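Local atomic coordinates of diffuse adherence adhesin (Escherichia coli, PDB entry 4MEE), a protein that mediates bacterial attachment to human and other mammalian cells and promotes autoaggregation and biofilm formation, this chain being its C-terminal transport unit, an outer-membrane beta barrel. Residues L159-F164 and M347-D352; G219-F224 and L234-G239. All blocks are in the same frame, centred on the assembly; numbering follows the deposited sequence.

Contact 1: residues L159-F164 and M347-D352; sequences LANSLF and MGVTPD
The helix that plugs the pore of an autotransporter beta barrel meets the barrel wall here: Asn161 and Ala160, near the end of helix 149-162, lie against Met347 and Val349 of strand 333-355. The contact is buried, and the helix presents a polar tip to the strand's backbone and apolar atoms to its inward-pointing side chains. Asn161 carries most of it. Its OD1 accepts a hydrogen bond from Val349 N, 3.2 Å away, with an N-H...O angle of 140° and the donor tilted 25° from the carbonyl plane. An asparagine suits this place because its short, polar side chain offers a carbonyl oxygen to a strand N-H inside the barrel, where buried polar groups need partners. The same amide lies over the side of Val349, OD1 coming within 3.4 Å of Val349 CB, and the two side chains pass one another pointing opposite ways. On the other flank Met347 runs alongside the stem of Asn161. Met347 CB lies 3.5 Å from Asn161 OD1; beyond it the chain is extended, SD anti to CA (chi2 176°), and leads away from the amide to put SD 3.7 Å from Asn161 CB. A long, unbranched methionine fills such a strip between helix and wall; Phe409 also touches both Asn161 and Met347. Ala160, one residue earlier, has a side chain small enough to bring the helix backbone close to the wall, and Leu308 of the adjoining strand 303-327 and Phe292 of strand 280-298 also touch it. Branching lets Val349 serve both partners: CB sits beside the asparagine oxygen, while CG1 reaches out to the methyl carbon of the alanine, Ala160 CB and Val349 CG1 standing 4.0 Å apart.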
loop_
_atom_site.group_PDB
_atom_site.type_symbol
_atom_site.label_atom_id
_atom_site.label_comp_id
_atom_site.label_asym_id
_atom_site.label_seq_id
_atom_site.Cartn_x
_atom_site.Cartn_y
_atom_site.Cartn_z
ATOM N N LEU A 159 -4.398 -7.236 4.802
ATOM C CA LEU A 159 -3.106 -6.670 5.092
ATOM C C LEU A 159 -2.039 -7.338 4.293
ATOM O O LEU A 159 -1.145 -6.714 3.795
ATOM C CB LEU A 159 -2.803 -6.901 6.544
ATOM C CG LEU A 159 -3.589 -5.995 7.457
ATOM C CD1 LEU A 159 -3.431 -6.507 8.867
ATOM C CD2 LEU A 159 -3.040 -4.597 7.290
ATOM N N ALA A 160 -2.159 -8.637 4.164
ATOM C CA ALA A 160 -1.151 -9.397 3.519
ATOM C C ALA A 160 -0.986 -8.923 2.110
ATOM O O ALA A 160 0.098 -8.957 1.580
ATOM C CB ALA A 160 -1.558 -10.827 3.511
ATOM N N ASN A 161 -2.072 -8.478 1.503
ATOM C CA ASN A 161 -2.001 -7.995 0.142
ATOM C C ASN A 161 -1.739 -6.511 -0.034
ATOM O O ASN A 161 -1.235 -6.095 -1.062
ATOM C CB ASN A 161 -3.266 -8.345 -0.590
ATOM C CG ASN A 161 -3.535 -9.812 -0.574
ATOM O OD1 ASN A 161 -3.296 -10.492 -1.545
ATOM N ND2 ASN A 161 -4.047 -10.305 0.527
ATOM N N SER A 162 -2.095 -5.703 0.946
ATOM C CA SER A 162 -1.855 -4.296 0.802
ATOM C C SER A 162 -0.709 -3.814 1.653
ATOM O O SER A 162 -0.409 -2.636 1.662
ATOM C CB SER A 162 -3.093 -3.519 1.172
ATOM O OG SER A 162 -3.357 -3.667 2.550
ATOM N N LEU A 163 -0.076 -4.704 2.392
ATOM C CA LEU A 163 1.004 -4.265 3.263
ATOM C C LEU A 163 2.285 -3.782 2.574
ATOM O O LEU A 163 2.922 -2.866 3.059
ATOM C CB LEU A 163 1.326 -5.346 4.287
ATOM C CG LEU A 163 1.647 -4.893 5.713
ATOM C CD1 LEU A 163 1.138 -3.483 5.966
ATOM C CD2 LEU A 163 1.082 -5.873 6.724
ATOM N N PHE A 164 2.681 -4.389 1.465
ATOM C CA PHE A 164 3.953 -4.025 0.866
ATOM C C PHE A 164 3.804 -3.287 -0.428
ATOM O O PHE A 164 4.709 -3.284 -1.247
ATOM C CB PHE A 164 4.792 -5.260 0.618
ATOM C CG PHE A 164 5.453 -5.770 1.819
ATOM C CD1 PHE A 164 6.438 -5.050 2.413
ATOM C CD2 PHE A 164 5.079 -6.962 2.353
ATOM C CE1 PHE A 164 7.047 -5.518 3.525
ATOM C CE2 PHE A 164 5.680 -7.432 3.466
ATOM C CZ PHE A 164 6.666 -6.712 4.047
ATOM N N MET A 347 -3.287 -8.445 -6.612
ATOM C CA MET A 347 -3.039 -8.994 -5.283
ATOM C C MET A 347 -3.245 -10.508 -5.297
ATOM O O MET A 347 -4.379 -10.989 -5.355
ATOM C CB MET A 347 -3.955 -8.324 -4.251
ATOM C CG MET A 347 -3.738 -6.822 -4.101
ATOM S SD MET A 347 -4.893 -6.036 -2.959
ATOM C CE MET A 347 -4.377 -4.325 -3.072
ATOM N N GLY A 348 -2.143 -11.256 -5.252
ATOM C CA GLY A 348 -2.202 -12.715 -5.360
ATOM C C GLY A 348 -1.681 -13.485 -4.159
ATOM O O GLY A 348 -1.222 -14.619 -4.299
ATOM N N VAL A 349 -1.750 -12.873 -2.979
ATOM C CA VAL A 349 -1.365 -13.548 -1.738
ATOM C C VAL A 349 -2.586 -14.264 -1.166
ATOM O O VAL A 349 -3.597 -13.632 -0.849
ATOM C CB VAL A 349 -0.780 -12.569 -0.693
ATOM C CG1 VAL A 349 -0.444 -13.300 0.600
ATOM C CG2 VAL A 349 0.465 -11.885 -1.239
ATOM N N THR A 350 -2.480 -15.585 -1.053
ATOM C CA THR A 350 -3.550 -16.422 -0.516
ATOM C C THR A 350 -3.107 -17.117 0.766
ATOM O O THR A 350 -1.935 -17.458 0.916
ATOM C CB THR A 350 -4.015 -17.486 -1.533
ATOM O OG1 THR A 350 -2.878 -18.090 -2.158
ATOM C CG2 THR A 350 -4.901 -16.861 -2.597
ATOM N N PRO A 351 -4.052 -17.334 1.691
ATOM C CA PRO A 351 -3.777 -17.966 2.967
ATOM C C PRO A 351 -3.776 -19.467 2.813
ATOM O O PRO A 351 -4.299 -19.991 1.829
ATOM C CB PRO A 351 -4.974 -17.558 3.834
ATOM C CG PRO A 351 -5.903 -16.806 2.941
ATOM C CD PRO A 351 -5.486 -17.070 1.534
ATOM N N ASP A 352 -3.177 -20.142 3.785
ATOM C CA ASP A 352 -3.302 -21.579 3.910
ATOM C C ASP A 352 -4.738 -21.868 4.271
ATOM O O ASP A 352 -5.413 -21.028 4.862
ATOM C CB ASP A 352 -2.409 -22.096 5.032
ATOM C CG ASP A 352 -0.991 -22.385 4.576
ATOM O OD1 ASP A 352 -0.701 -22.286 3.364
ATOM O OD2 ASP A 352 -0.165 -22.724 5.445
#

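Contact 2: residues G219-F224 and L234-G239; sequences GDIYKF and LGIMGG
A backbone-bonded pairing of adjacent antiparallel strands, Gly219 to Tyr222 with Leu234 to Ile236, forms part of the barrel wall in the hairpin made by strands 206-226 and 230-249. At one end Gly219 and Ile236 make a hydrogen-bonded pair, with Ile236 N donating to Gly219 O over 2.7 Å; the return bond from Gly219 N to Ile236 O is less certain, since the place of that oxygen is less sure. Next come Asp220 and Gly235, a non-hydrogen-bonded pair; glycine adds no side chain on the face of Asp220, whose side chain touches Thr233 and Tyr268. After this the ladder slips by one residue in a classic beta bulge: Ile221 and Tyr222 both face Leu234, and the single acceptor Leu234 O takes two bonds, 2.7 Å from Ile221 N and 3.0 Å from Tyr222 N, both donors lying in its carbonyl plane. The helix-like psi of Ile221 (-53°) marks the first position of such a bulge and makes room for the extra residue. Regular pairing resumes as Leu234 N donates to Tyr222 O, a longer bond of 3.3 Å whose donor stands above the carbonyl plane, 51° out of it. Tyr222, Leu234 and Ile236 share a face on the barrel surface, consistent with contact to lipid. Ile221, pointing toward the partner strand, brings its CD1 to 4.0 Å from Ile236 CD1, the two branched chains meeting at a slant, and Ile221 CG1 comes close to Ile236 CG2. Ile221 also lays CG2 over one face of the neighbouring Tyr222 ring, toward the rim, whereas Leu234 CB comes at the ring edge, 4.0 Å from Tyr222 CB.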
loop_
_atom_site.group_PDB
_atom_site.type_symbol
_atom_site.label_atom_id
_atom_site.label_comp_id
_atom_site.label_asym_id
_atom_site.label_seq_id
_atom_site.Cartn_x
_atom_site.Cartn_y
_atom_site.Cartn_z
ATOM N N GLY A 219 17.301 -0.742 -4.195
ATOM C CA GLY A 219 18.369 -0.037 -4.872
ATOM C C GLY A 219 18.239 -0.136 -6.370
ATOM O O GLY A 219 17.509 -0.968 -6.879
ATOM N N ASP A 220 18.951 0.721 -7.083
ATOM C CA ASP A 220 18.900 0.709 -8.524
ATOM C C ASP A 220 20.057 -0.111 -9.008
ATOM O O ASP A 220 21.194 0.121 -8.619
ATOM C CB ASP A 220 19.087 2.103 -9.073
ATOM C CG ASP A 220 17.952 3.018 -8.728
ATOM O OD1 ASP A 220 17.032 3.140 -9.551
ATOM O OD2 ASP A 220 17.973 3.632 -7.646
ATOM N N ILE A 221 19.776 -1.054 -9.882
ATOM C CA ILE A 221 20.816 -1.855 -10.445
ATOM C C ILE A 221 21.310 -1.290 -11.750
ATOM O O ILE A 221 22.493 -1.106 -11.927
ATOM C CB ILE A 221 20.272 -3.212 -10.793
ATOM C CG1 ILE A 221 20.415 -4.136 -9.602
ATOM C CG2 ILE A 221 21.051 -3.752 -11.957
ATOM C CD1 ILE A 221 20.664 -3.388 -8.321
ATOM N N TYR A 222 20.389 -1.042 -12.674
ATOM C CA TYR A 222 20.726 -0.552 -13.995
ATOM C C TYR A 222 20.152 0.826 -14.180
ATOM O O TYR A 222 19.245 1.219 -13.457
ATOM C CB TYR A 222 20.069 -1.414 -15.049
ATOM C CG TYR A 222 20.743 -2.719 -15.342
ATOM C CD1 TYR A 222 22.109 -2.790 -15.576
ATOM C CD2 TYR A 222 19.998 -3.887 -15.428
ATOM C CE1 TYR A 222 22.716 -3.999 -15.857
ATOM C CE2 TYR A 222 20.592 -5.097 -15.711
ATOM C CZ TYR A 222 21.951 -5.147 -15.924
ATOM O OH TYR A 222 22.539 -6.352 -16.205
ATOM N N LYS A 223 20.665 1.550 -15.172
ATOM C CA LYS A 223 20.073 2.820 -15.606
ATOM C C LYS A 223 20.322 3.125 -17.086
ATOM O O LYS A 223 21.042 4.056 -17.417
ATOM C CB LYS A 223 20.590 3.988 -14.766
ATOM C CG LYS A 223 20.136 3.961 -13.331
ATOM C CD LYS A 223 20.015 5.371 -12.796
ATOM C CE LYS A 223 20.687 5.465 -11.443
ATOM N NZ LYS A 223 20.831 6.880 -10.996
ATOM N N PHE A 224 19.719 2.362 -17.982
ATOM C CA PHE A 224 20.065 2.508 -19.377
ATOM C C PHE A 224 19.243 3.542 -20.075
ATOM O O PHE A 224 18.194 3.213 -20.593
ATOM C CB PHE A 224 19.799 1.214 -20.106
ATOM N N LEU A 234 16.207 -0.020 -13.528
ATOM C CA LEU A 234 15.838 -1.332 -13.012
ATOM C C LEU A 234 16.495 -1.528 -11.676
ATOM O O LEU A 234 17.674 -1.313 -11.546
ATOM C CB LEU A 234 16.297 -2.407 -13.960
ATOM C CG LEU A 234 15.270 -2.551 -15.068
ATOM C CD1 LEU A 234 15.908 -2.230 -16.405
ATOM C CD2 LEU A 234 14.637 -3.931 -15.047
ATOM N N GLY A 235 15.735 -1.929 -10.672
ATOM C CA GLY A 235 16.272 -1.977 -9.331
ATOM C C GLY A 235 15.717 -3.149 -8.585
ATOM O O GLY A 235 15.012 -3.955 -9.160
ATOM N N ILE A 236 16.050 -3.257 -7.310
ATOM C CA ILE A 236 15.479 -4.309 -6.507
ATOM C C ILE A 236 15.079 -3.816 -5.133
ATOM O O ILE A 236 15.687 -2.905 -4.595
ATOM C CB ILE A 236 16.413 -5.504 -6.403
ATOM C CG1 ILE A 236 17.518 -5.257 -5.408
ATOM C CG2 ILE A 236 17.143 -5.709 -7.705
ATOM C CD1 ILE A 236 18.756 -5.945 -5.883
ATOM N N MET A 237 14.048 -4.434 -4.571
ATOM C CA MET A 237 13.463 -3.990 -3.319
ATOM C C MET A 237 13.206 -5.146 -2.397
ATOM O O MET A 237 13.065 -6.253 -2.853
ATOM C CB MET A 237 12.136 -3.360 -3.604
ATOM C CG MET A 237 11.417 -4.017 -4.735
ATOM S SD MET A 237 9.801 -3.262 -4.675
ATOM C CE MET A 237 9.268 -3.631 -6.326
ATOM N N GLY A 238 13.105 -4.875 -1.104
ATOM C CA GLY A 238 12.794 -5.911 -0.128
ATOM C C GLY A 238 12.212 -5.236 1.088
ATOM O O GLY A 238 12.385 -4.051 1.235
ATOM N N GLY A 239 11.516 -5.959 1.958
ATOM C CA GLY A 239 10.931 -5.307 3.130
ATOM C C GLY A 239 10.556 -6.260 4.238
ATOM O O GLY A 239 10.560 -7.450 4.041
#

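How the contacts relate
The centres of contacts 1 and 2 lie about 23 Å apart in the same barrel. Along the chain the order is 159-164, 219-224, 234-239, 347-352, so the hairpin of contact 2 is nested inside the loop that contact 1 closes. Contact 2 joins two neighbouring wall strands near the surface, while contact 1 ties the pore helix to a strand farther along the wall. They touch directly: Phe164 CE1, in the 159-164 segment, packs 3.7 Å from Gly239 C of strand 230-249. The 159-164 segment thus also touches one of the two strands of contact 2, consistent with the plugged state of an autotransporter transport unit.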